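Local coordinates for protein UL37 (Suid herpesvirus 1, PDB 4K70) that serves as a herpesvirus inner tegument protein thought to be essential for controlling viral trafficking, and is represented by its N-terminal half, at residues R26-F31 with T62-V67; F30-G35 with R466-T471; L45-L50 with G100-A105; R167-Y172 with V440-A445. All blocks are in the same frame, centred on the assembly; numbering follows the deposited sequence.

Contact 1 of 4, residues R26-F31 with T62-V67; sequences RILEFF and TCEAAV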
# COMPACT_ATOMS: atom_id res chain seq x y z
N ARG A 26 -8.10 22.37 31.25
CA ARG A 26 -8.86 22.14 30.03
C ARG A 26 -7.98 22.08 28.79
O ARG A 26 -8.11 21.18 27.97
CB ARG A 26 -9.89 23.26 29.86
CG ARG A 26 -10.79 23.41 31.05
CD ARG A 26 -11.55 22.12 31.30
NE ARG A 26 -12.51 22.27 32.39
CZ ARG A 26 -12.43 21.62 33.54
NH1 ARG A 26 -11.44 20.76 33.75
NH2 ARG A 26 -13.34 21.83 34.48
N ILE A 27 -7.09 23.07 28.65
CA ILE A 27 -6.19 23.12 27.51
C ILE A 27 -5.26 21.92 27.53
O ILE A 27 -5.03 21.28 26.50
CB ILE A 27 -5.38 24.44 27.47
CG1 ILE A 27 -6.31 25.64 27.26
CG2 ILE A 27 -4.33 24.40 26.36
CD1 ILE A 27 -5.64 26.98 27.38
N LEU A 28 -4.75 21.60 28.71
CA LEU A 28 -3.87 20.44 28.88
C LEU A 28 -4.58 19.16 28.49
O LEU A 28 -3.95 18.22 27.99
CB LEU A 28 -3.35 20.36 30.32
CG LEU A 28 -2.38 21.45 30.78
CD1 LEU A 28 -2.12 21.34 32.27
CD2 LEU A 28 -1.08 21.40 29.99
N GLU A 29 -5.89 19.11 28.71
CA GLU A 29 -6.68 17.94 28.34
C GLU A 29 -6.78 17.80 26.82
O GLU A 29 -6.69 16.69 26.28
CB GLU A 29 -8.07 18.00 28.96
CG GLU A 29 -8.08 17.74 30.45
CD GLU A 29 -9.27 18.37 31.15
OE1 GLU A 29 -10.31 18.58 30.49
OE2 GLU A 29 -9.15 18.66 32.36
N PHE A 30 -6.95 18.93 26.14
CA PHE A 30 -6.98 18.92 24.69
C PHE A 30 -5.63 18.44 24.16
O PHE A 30 -5.57 17.64 23.23
CB PHE A 30 -7.31 20.31 24.15
CG PHE A 30 -7.22 20.42 22.66
CD1 PHE A 30 -8.21 19.87 21.85
CD2 PHE A 30 -6.17 21.08 22.06
CE1 PHE A 30 -8.13 19.97 20.47
CE2 PHE A 30 -6.08 21.18 20.68
CZ PHE A 30 -7.07 20.63 19.88
N PHE A 31 -4.55 18.92 24.78
CA PHE A 31 -3.21 18.51 24.41
C PHE A 31 -3.04 16.98 24.40
O PHE A 31 -2.22 16.45 23.66
CB PHE A 31 -2.17 19.15 25.34
CG PHE A 31 -1.93 20.62 25.07
CD1 PHE A 31 -2.37 21.20 23.89
CD2 PHE A 31 -1.26 21.41 26.00
CE1 PHE A 31 -2.15 22.56 23.64
CE2 PHE A 31 -1.04 22.77 25.75
CZ PHE A 31 -1.48 23.34 24.57
N THR A 62 -1.32 32.75 29.96
CA THR A 62 -0.59 31.51 30.22
C THR A 62 0.09 30.95 28.97
O THR A 62 -0.29 31.24 27.83
CB THR A 62 -1.49 30.43 30.81
OG1 THR A 62 -2.47 30.05 29.85
CG2 THR A 62 -2.18 30.94 32.07
N CYS A 63 1.10 30.13 29.23
CA CYS A 63 1.92 29.51 28.22
C CYS A 63 1.13 28.46 27.45
O CYS A 63 1.26 28.33 26.23
CB CYS A 63 3.15 28.89 28.90
SG CYS A 63 4.23 27.97 27.82
N GLU A 64 0.30 27.70 28.17
CA GLU A 64 -0.61 26.73 27.58
C GLU A 64 -1.53 27.39 26.56
O GLU A 64 -1.70 26.89 25.44
CB GLU A 64 -1.44 26.04 28.66
CG GLU A 64 -0.65 25.08 29.56
CD GLU A 64 0.41 25.79 30.39
OE1 GLU A 64 0.24 27.00 30.65
OE2 GLU A 64 1.40 25.15 30.79
N ALA A 65 -2.13 28.51 26.94
CA ALA A 65 -3.02 29.27 26.06
C ALA A 65 -2.29 29.79 24.82
O ALA A 65 -2.86 29.82 23.73
CB ALA A 65 -3.67 30.43 26.80
N ALA A 66 -1.05 30.21 25.01
CA ALA A 66 -0.26 30.75 23.91
C ALA A 66 -0.01 29.65 22.88
O ALA A 66 -0.24 29.83 21.68
CB ALA A 66 1.06 31.29 24.43
N VAL A 67 0.46 28.51 23.38
CA VAL A 67 0.74 27.33 22.56
C VAL A 67 -0.50 26.83 21.83
O VAL A 67 -0.46 26.58 20.61
CB VAL A 67 1.32 26.18 23.42
CG1 VAL A 67 1.35 24.87 22.64
CG2 VAL A 67 2.71 26.55 23.93
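This contact is a helix-helix crossing in the all-helical N-terminal half of UL37. Helix 20-32 packs against the first turns of helix 63-78. The axes of the two short segments cross at 46° and approach to 9.8 Å. I27 points at the partner helix and touches it with two branches. Its CG2, anti to the backbone N, rests 3.7 Å from E64 O. Its other branch runs out straight and sets CD1 3.7 Å from A65 CA. L28 contributes one methyl, with CD2 3.7 Å from E64 CG. F31 turns an edge to the same backbone: E64 O lies near the ring plane, 3.7 Å from F31 CZ. CZ also meets V67 CG1 at 3.8 Å, obliquely. I27 O lies above one face of the F31 ring, toward its rim. T62 is the N-cap of helix 63-78, and its OG1 accepts a weak bond from A65 N at 3.3 Å. The segments meet by van der Waals contact of side-chain carbons with each other and with backbone, and no hydrogen bond crosses. OE2 of the buried E64 is bonded by A465 N, and the N-terminal end of helix 464-481 probably favours its negative charge.

Contact 2 of 4, residues F30-G35 with R466-T471; sequences FFMAAG and REALNT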
# COMPACT_ATOMS: atom_id res chain seq x y z
N PHE A 30 -6.95 18.93 26.14
CA PHE A 30 -6.98 18.92 24.69
C PHE A 30 -5.63 18.44 24.16
O PHE A 30 -5.57 17.64 23.23
CB PHE A 30 -7.31 20.31 24.15
CG PHE A 30 -7.22 20.42 22.66
CD1 PHE A 30 -8.21 19.87 21.85
CD2 PHE A 30 -6.17 21.08 22.06
CE1 PHE A 30 -8.13 19.97 20.47
CE2 PHE A 30 -6.08 21.18 20.68
CZ PHE A 30 -7.07 20.63 19.88
N PHE A 31 -4.55 18.92 24.78
CA PHE A 31 -3.21 18.51 24.41
C PHE A 31 -3.04 16.98 24.40
O PHE A 31 -2.22 16.45 23.66
CB PHE A 31 -2.17 19.15 25.34
CG PHE A 31 -1.93 20.62 25.07
CD1 PHE A 31 -2.37 21.20 23.89
CD2 PHE A 31 -1.26 21.41 26.00
CE1 PHE A 31 -2.15 22.56 23.64
CE2 PHE A 31 -1.04 22.77 25.75
CZ PHE A 31 -1.48 23.34 24.57
N MET A 32 -3.83 16.29 25.21
CA MET A 32 -3.71 14.83 25.32
C MET A 32 -4.94 14.05 24.84
O MET A 32 -4.98 12.82 24.95
CB MET A 32 -3.35 14.44 26.75
CG MET A 32 -1.93 14.84 27.14
SD MET A 32 -1.51 14.34 28.82
CE MET A 32 -2.48 15.52 29.76
N ALA A 33 -5.92 14.75 24.30
CA ALA A 33 -7.16 14.12 23.86
C ALA A 33 -6.95 13.07 22.76
O ALA A 33 -5.94 13.07 22.07
CB ALA A 33 -8.17 15.17 23.41
N ALA A 34 -7.92 12.18 22.62
CA ALA A 34 -7.82 11.09 21.66
C ALA A 34 -8.93 11.18 20.62
O ALA A 34 -8.95 10.42 19.65
CB ALA A 34 -7.87 9.76 22.37
N GLY A 35 -9.85 12.12 20.82
CA GLY A 35 -11.01 12.24 19.95
C GLY A 35 -10.71 12.69 18.53
O GLY A 35 -10.22 13.80 18.29
N ARG A 466 4.53 21.70 28.06
CA ARG A 466 5.61 20.82 27.65
C ARG A 466 5.38 19.38 28.09
O ARG A 466 5.62 18.44 27.34
CB ARG A 466 6.94 21.32 28.18
CG ARG A 466 8.11 20.40 27.88
CD ARG A 466 9.43 21.07 28.20
NE ARG A 466 9.66 22.27 27.40
CZ ARG A 466 10.42 22.32 26.31
NH1 ARG A 466 11.04 21.23 25.88
NH2 ARG A 466 10.56 23.46 25.66
N GLU A 467 4.90 19.20 29.32
CA GLU A 467 4.76 17.86 29.86
C GLU A 467 3.57 17.13 29.27
O GLU A 467 3.63 15.93 29.01
CB GLU A 467 4.64 17.92 31.38
CG GLU A 467 5.02 16.62 32.06
CD GLU A 467 4.72 16.64 33.55
OE1 GLU A 467 4.88 17.71 34.19
OE2 GLU A 467 4.31 15.58 34.07
N ALA A 468 2.48 17.87 29.05
CA ALA A 468 1.28 17.29 28.44
C ALA A 468 1.55 16.85 27.00
O ALA A 468 1.28 15.71 26.63
CB ALA A 468 0.14 18.28 28.47
N LEU A 469 2.11 17.75 26.19
CA LEU A 469 2.40 17.47 24.79
C LEU A 469 3.41 16.33 24.62
O LEU A 469 3.24 15.48 23.74
CB LEU A 469 2.84 18.75 24.07
CG LEU A 469 1.70 19.76 23.90
CD1 LEU A 469 2.19 21.14 23.46
CD2 LEU A 469 0.66 19.21 22.91
N ASN A 470 4.45 16.32 25.45
CA ASN A 470 5.42 15.22 25.47
C ASN A 470 4.77 13.88 25.78
O ASN A 470 5.10 12.86 25.18
CB ASN A 470 6.52 15.47 26.51
CG ASN A 470 7.69 16.25 25.95
OD1 ASN A 470 7.97 16.18 24.75
ND2 ASN A 470 8.37 17.01 26.81
N THR A 471 3.84 13.89 26.72
CA THR A 471 3.11 12.69 27.10
C THR A 471 2.25 12.20 25.94
O THR A 471 2.17 11.00 25.67
CB THR A 471 2.22 12.95 28.33
OG1 THR A 471 3.06 13.27 29.45
CG2 THR A 471 1.37 11.73 28.66
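R466 turns its side chain away from helix 20-32. Its NE forms a salt bridge with E455 of helix 438-458. E467 does not touch the partner; its carbonyl oxygen accepts from T471 N and OG1, one turn on. A468 is the first residue to touch the partner segment. Its CB points toward it and touches two side chains, 4.0 Å from F31 CB and 4.0 Å from M32 CE. It lies near the plane of the F31 ring, at the edge. A468 O is approached by the M32 chain, with CG at 3.4 Å, a van der Waals contact. L469 follows and is the nearest backbone neighbour of F31. Its CG stands over one face of the F31 ring in a CH-pi contact, 4.2 Å from the centroid and 22° off the normal. Its CD2 reaches the root of the ring, 3.7 Å from F31 CG. F31, with CG beside its own backbone N (chi1 -75°), packs on L469 of helix 464-481 and also on L75 of helix 63-78. The contact joins the C-terminal part of helix 20-32 to helix 464-481, more than 430 residues later in the chain. N470 makes no contact with the partner; its OD1 takes a weak hydrogen bond from R444 NE. T471 lies at the exposed margin. Its CG2, anti to the backbone N, meets M32 SD at 3.9 Å, where the methionine chain bends at chi3 (-73°) and brings CE back to A468. The T471 hydroxyl donates to E467 O at 2.8 Å, in the plane of that carbonyl.

Contact 3 of 4, residues L45-L50 with G100-A105; sequences LWARAL and GDDTTA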
# COMPACT_ATOMS: atom_id res chain seq x y z
N LEU A 45 -16.24 24.34 13.73
CA LEU A 45 -15.83 24.80 15.06
C LEU A 45 -14.59 25.70 15.07
O LEU A 45 -14.21 26.19 16.13
CB LEU A 45 -15.53 23.60 15.95
CG LEU A 45 -16.70 22.72 16.35
CD1 LEU A 45 -16.18 21.52 17.13
CD2 LEU A 45 -17.70 23.51 17.17
N TRP A 46 -13.96 25.90 13.92
CA TRP A 46 -12.64 26.52 13.91
C TRP A 46 -12.60 27.93 14.50
O TRP A 46 -11.80 28.22 15.39
CB TRP A 46 -12.03 26.55 12.51
CG TRP A 46 -10.78 27.39 12.52
CD1 TRP A 46 -10.66 28.68 12.13
CD2 TRP A 46 -9.50 26.99 13.01
NE1 TRP A 46 -9.38 29.12 12.33
CE2 TRP A 46 -8.64 28.10 12.87
CE3 TRP A 46 -8.99 25.80 13.54
CZ2 TRP A 46 -7.29 28.05 13.23
CZ3 TRP A 46 -7.65 25.75 13.91
CH2 TRP A 46 -6.82 26.88 13.75
N ALA A 47 -13.46 28.81 13.98
CA ALA A 47 -13.43 30.23 14.35
C ALA A 47 -13.68 30.42 15.85
O ALA A 47 -12.97 31.19 16.51
CB ALA A 47 -14.42 31.01 13.52
N ARG A 48 -14.67 29.70 16.37
CA ARG A 48 -14.98 29.71 17.80
C ARG A 48 -13.82 29.14 18.61
O ARG A 48 -13.45 29.69 19.65
CB ARG A 48 -16.24 28.88 18.09
CG ARG A 48 -17.52 29.38 17.43
CD ARG A 48 -18.59 28.26 17.37
NE ARG A 48 -18.97 27.80 18.71
CZ ARG A 48 -19.69 26.70 18.95
NH1 ARG A 48 -20.10 25.92 17.95
NH2 ARG A 48 -19.98 26.37 20.20
N ALA A 49 -13.27 28.02 18.17
CA ALA A 49 -12.15 27.42 18.88
C ALA A 49 -10.96 28.39 18.92
O ALA A 49 -10.37 28.62 19.96
CB ALA A 49 -11.74 26.08 18.27
N LEU A 50 -10.62 28.97 17.77
CA LEU A 50 -9.49 29.88 17.72
C LEU A 50 -9.73 31.11 18.59
O LEU A 50 -8.85 31.56 19.32
CB LEU A 50 -9.21 30.32 16.28
CG LEU A 50 -8.04 31.28 16.22
CD1 LEU A 50 -6.72 30.52 16.47
CD2 LEU A 50 -8.02 32.05 14.91
N GLY A 100 -8.37 31.94 7.04
CA GLY A 100 -9.15 33.13 6.80
C GLY A 100 -8.65 34.36 7.55
O GLY A 100 -7.85 34.28 8.47
N ASP A 101 -9.15 35.53 7.15
CA ASP A 101 -8.71 36.78 7.76
C ASP A 101 -8.97 36.85 9.25
O ASP A 101 -8.21 37.50 9.97
CB ASP A 101 -9.32 37.98 7.04
CG ASP A 101 -8.73 38.19 5.67
OD1 ASP A 101 -7.62 37.66 5.41
OD2 ASP A 101 -9.36 38.88 4.84
N ASP A 102 -10.01 36.17 9.74
CA ASP A 102 -10.34 36.27 11.16
C ASP A 102 -9.33 35.59 12.05
O ASP A 102 -9.18 35.95 13.22
CB ASP A 102 -11.73 35.71 11.50
CG ASP A 102 -12.16 36.02 12.95
OD1 ASP A 102 -11.96 37.17 13.40
OD2 ASP A 102 -12.66 35.12 13.65
N THR A 103 -8.63 34.60 11.50
CA THR A 103 -7.64 33.88 12.25
C THR A 103 -6.46 34.79 12.55
O THR A 103 -5.97 34.84 13.68
CB THR A 103 -7.15 32.63 11.47
OG1 THR A 103 -8.26 31.74 11.27
CG2 THR A 103 -6.05 31.92 12.23
N THR A 104 -6.00 35.50 11.52
CA THR A 104 -4.93 36.48 11.67
C THR A 104 -5.36 37.61 12.61
O THR A 104 -4.61 37.99 13.51
CB THR A 104 -4.56 37.09 10.31
OG1 THR A 104 -4.09 36.04 9.44
CG2 THR A 104 -3.46 38.17 10.47
N ALA A 105 -6.57 38.13 12.40
CA ALA A 105 -7.07 39.24 13.20
C ALA A 105 -7.13 38.86 14.68
O ALA A 105 -6.74 39.65 15.55
CB ALA A 105 -8.45 39.70 12.70
O HOH W 1 -11.57 32.85 14.63
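W46 and T103 carry the direct hydrogen bond of this contact. The W46 side chain has CG anti to the backbone N (chi1 171°), which swings the indole toward helix 101-109. Its NE1 donates to T103 OG1 at 3.0 Å. The bond is nearly straight, at 168°, and the acceptor lies in the indole plane. T103 has OG1 beside its backbone N and CG2 anti to it. Its hydroxyl also bonds to V98 O, so the oxygen is gripped from two directions. L50, again with CG anti to the backbone N, sends CD2 across T103. The packing is tight: CD2 is 3.3 Å from T103 CA and 3.3 Å from T103 CG2. L50 CB also sits over a face of the W46 ring, toward its rim. At the exposed margin a water donates to A47 O at 2.9 Å and to D102 OD2 at 2.7 Å. The other oxygen of D102, OD1, forms a salt bridge with R51. The two short segments run almost parallel, 5° apart in direction. W46 also packs on L72 and A73 of helix 63-78 and on V97 and V98 of helix 89-98, while L45, R48 and A49 touch helix 4-12.

Contact 4 of 4, residues R167-Y172 with V440-A445; sequences RFATLY and VGAARA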
# COMPACT_ATOMS: atom_id res chain seq x y z
N ARG A 167 10.17 17.78 3.97
CA ARG A 167 9.44 19.03 4.13
C ARG A 167 8.03 18.79 4.69
O ARG A 167 7.40 19.70 5.26
CB ARG A 167 9.38 19.83 2.83
CG ARG A 167 8.44 19.27 1.82
CD ARG A 167 8.55 19.99 0.47
NE ARG A 167 8.74 21.44 0.61
CZ ARG A 167 7.81 22.29 1.03
NH1 ARG A 167 6.61 21.84 1.37
NH2 ARG A 167 8.08 23.59 1.12
N PHE A 168 7.54 17.56 4.54
CA PHE A 168 6.24 17.19 5.11
C PHE A 168 6.37 16.40 6.40
O PHE A 168 5.41 15.76 6.84
CB PHE A 168 5.42 16.39 4.10
CG PHE A 168 5.04 17.18 2.89
CD1 PHE A 168 4.67 18.52 3.01
CD2 PHE A 168 5.09 16.61 1.62
CE1 PHE A 168 4.34 19.27 1.89
CE2 PHE A 168 4.75 17.35 0.50
CZ PHE A 168 4.37 18.68 0.63
N ALA A 169 7.56 16.41 6.99
CA ALA A 169 7.79 15.68 8.24
C ALA A 169 6.83 16.06 9.37
O ALA A 169 6.39 15.19 10.12
CB ALA A 169 9.25 15.82 8.71
N THR A 170 6.50 17.34 9.51
CA THR A 170 5.59 17.74 10.58
C THR A 170 4.15 17.25 10.34
O THR A 170 3.35 17.23 11.27
CB THR A 170 5.59 19.26 10.85
OG1 THR A 170 5.23 19.97 9.66
CG2 THR A 170 6.98 19.71 11.35
N LEU A 171 3.84 16.83 9.11
CA LEU A 171 2.51 16.28 8.81
C LEU A 171 2.41 14.77 8.87
O LEU A 171 1.31 14.22 8.82
CB LEU A 171 2.03 16.68 7.41
CG LEU A 171 2.12 18.14 7.02
CD1 LEU A 171 1.64 18.29 5.58
CD2 LEU A 171 1.32 19.01 7.99
N TYR A 172 3.55 14.10 8.96
CA TYR A 172 3.63 12.65 8.77
C TYR A 172 2.78 11.81 9.73
O TYR A 172 2.06 10.92 9.30
CB TYR A 172 5.09 12.19 8.84
CG TYR A 172 5.27 10.71 8.61
CD1 TYR A 172 5.19 10.18 7.34
CD2 TYR A 172 5.52 9.85 9.67
CE1 TYR A 172 5.35 8.82 7.12
CE2 TYR A 172 5.66 8.49 9.47
CZ TYR A 172 5.59 7.99 8.18
OH TYR A 172 5.75 6.64 7.96
N VAL A 440 8.57 11.42 12.82
CA VAL A 440 7.79 11.55 14.04
C VAL A 440 8.61 12.37 15.01
O VAL A 440 8.12 13.32 15.60
CB VAL A 440 7.41 10.18 14.62
CG1 VAL A 440 6.59 10.34 15.89
CG2 VAL A 440 6.63 9.36 13.59
N GLY A 441 9.89 12.02 15.15
CA GLY A 441 10.81 12.78 15.98
C GLY A 441 10.98 14.22 15.53
O GLY A 441 10.97 15.12 16.36
N ALA A 442 11.15 14.43 14.23
CA ALA A 442 11.24 15.78 13.68
C ALA A 442 9.99 16.63 13.99
O ALA A 442 10.09 17.83 14.27
CB ALA A 442 11.45 15.72 12.17
N ALA A 443 8.82 15.99 13.94
CA ALA A 443 7.57 16.69 14.19
C ALA A 443 7.54 17.14 15.64
O ALA A 443 7.23 18.30 15.93
CB ALA A 443 6.38 15.78 13.88
N ARG A 444 7.89 16.23 16.55
CA ARG A 444 7.99 16.54 17.97
C ARG A 444 8.99 17.68 18.22
O ARG A 444 8.70 18.61 18.98
CB ARG A 444 8.40 15.30 18.77
CG ARG A 444 8.68 15.54 20.25
CD ARG A 444 9.23 14.30 20.93
NE ARG A 444 9.65 14.59 22.30
CZ ARG A 444 10.86 15.06 22.62
NH1 ARG A 444 11.76 15.28 21.67
NH2 ARG A 444 11.16 15.31 23.89
N ALA A 445 10.15 17.61 17.57
CA ALA A 445 11.13 18.69 17.68
C ALA A 445 10.53 20.04 17.28
O ALA A 445 10.78 21.06 17.93
CB ALA A 445 12.35 18.39 16.84
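Residues A169-Y172 have helical backbone angles without the regular helical bonds, and they pass beside helix 438-458 so closely that the CA atoms of T170 and A443 are 4.2 Å apart. Small side chains permit this approach. A169 CB points at the helix and meets A442 CB at 4.1 Å, tip to tip. A443 CB settles against the backbone of the loop, 3.8 Å from A169 O and 3.9 Å from T170 CA. T170 holds OG1 between its backbone N and carbonyl carbon (chi1 58°), which leaves CG2 to reach A443 CA at 4.2 Å. Y172 has CG anti to the backbone N and lies beside the start of the segment. V440 CG2 approaches the edge of its ring, 4.1 Å from CD2. The phenol is held by other partners: OH bonds to P390 O, the ring meets W481 of helix 464-481, and it stands edge-to-face with H439. The contact fastens the loop before helix 175-188 to the long helix 438-458. No hydrogen bond crosses between the two segments, so the fit rests on van der Waals contact of small methyl groups with each other, with backbone and with the ring edge, while the polar end of Y172 is satisfied beyond them.

In the fold
Contacts 1 and 2 form one continuous patch, with centres 9 Å apart. They share F31 and touch directly: L28 CD2 lies 3.7 Å from A468 CB, and V67 CG1 lies 3.9 Å from L469 CD1. Contact 2 meets contact 4 (centres 16 Å apart) through the weak N470-R444 bond, which joins the successive helices 464-481 and 438-458. Contact 3 stands apart, its centre 17 Å from that of contact 1, but helix 39-60 links the two helices of contact 1 in sequence. The T103 side chain is about 5 Å from a bound sodium ion. The Y172 side chain is about 12 Å from that of D179, a calcium-binding residue of this protein that holds none in this chain.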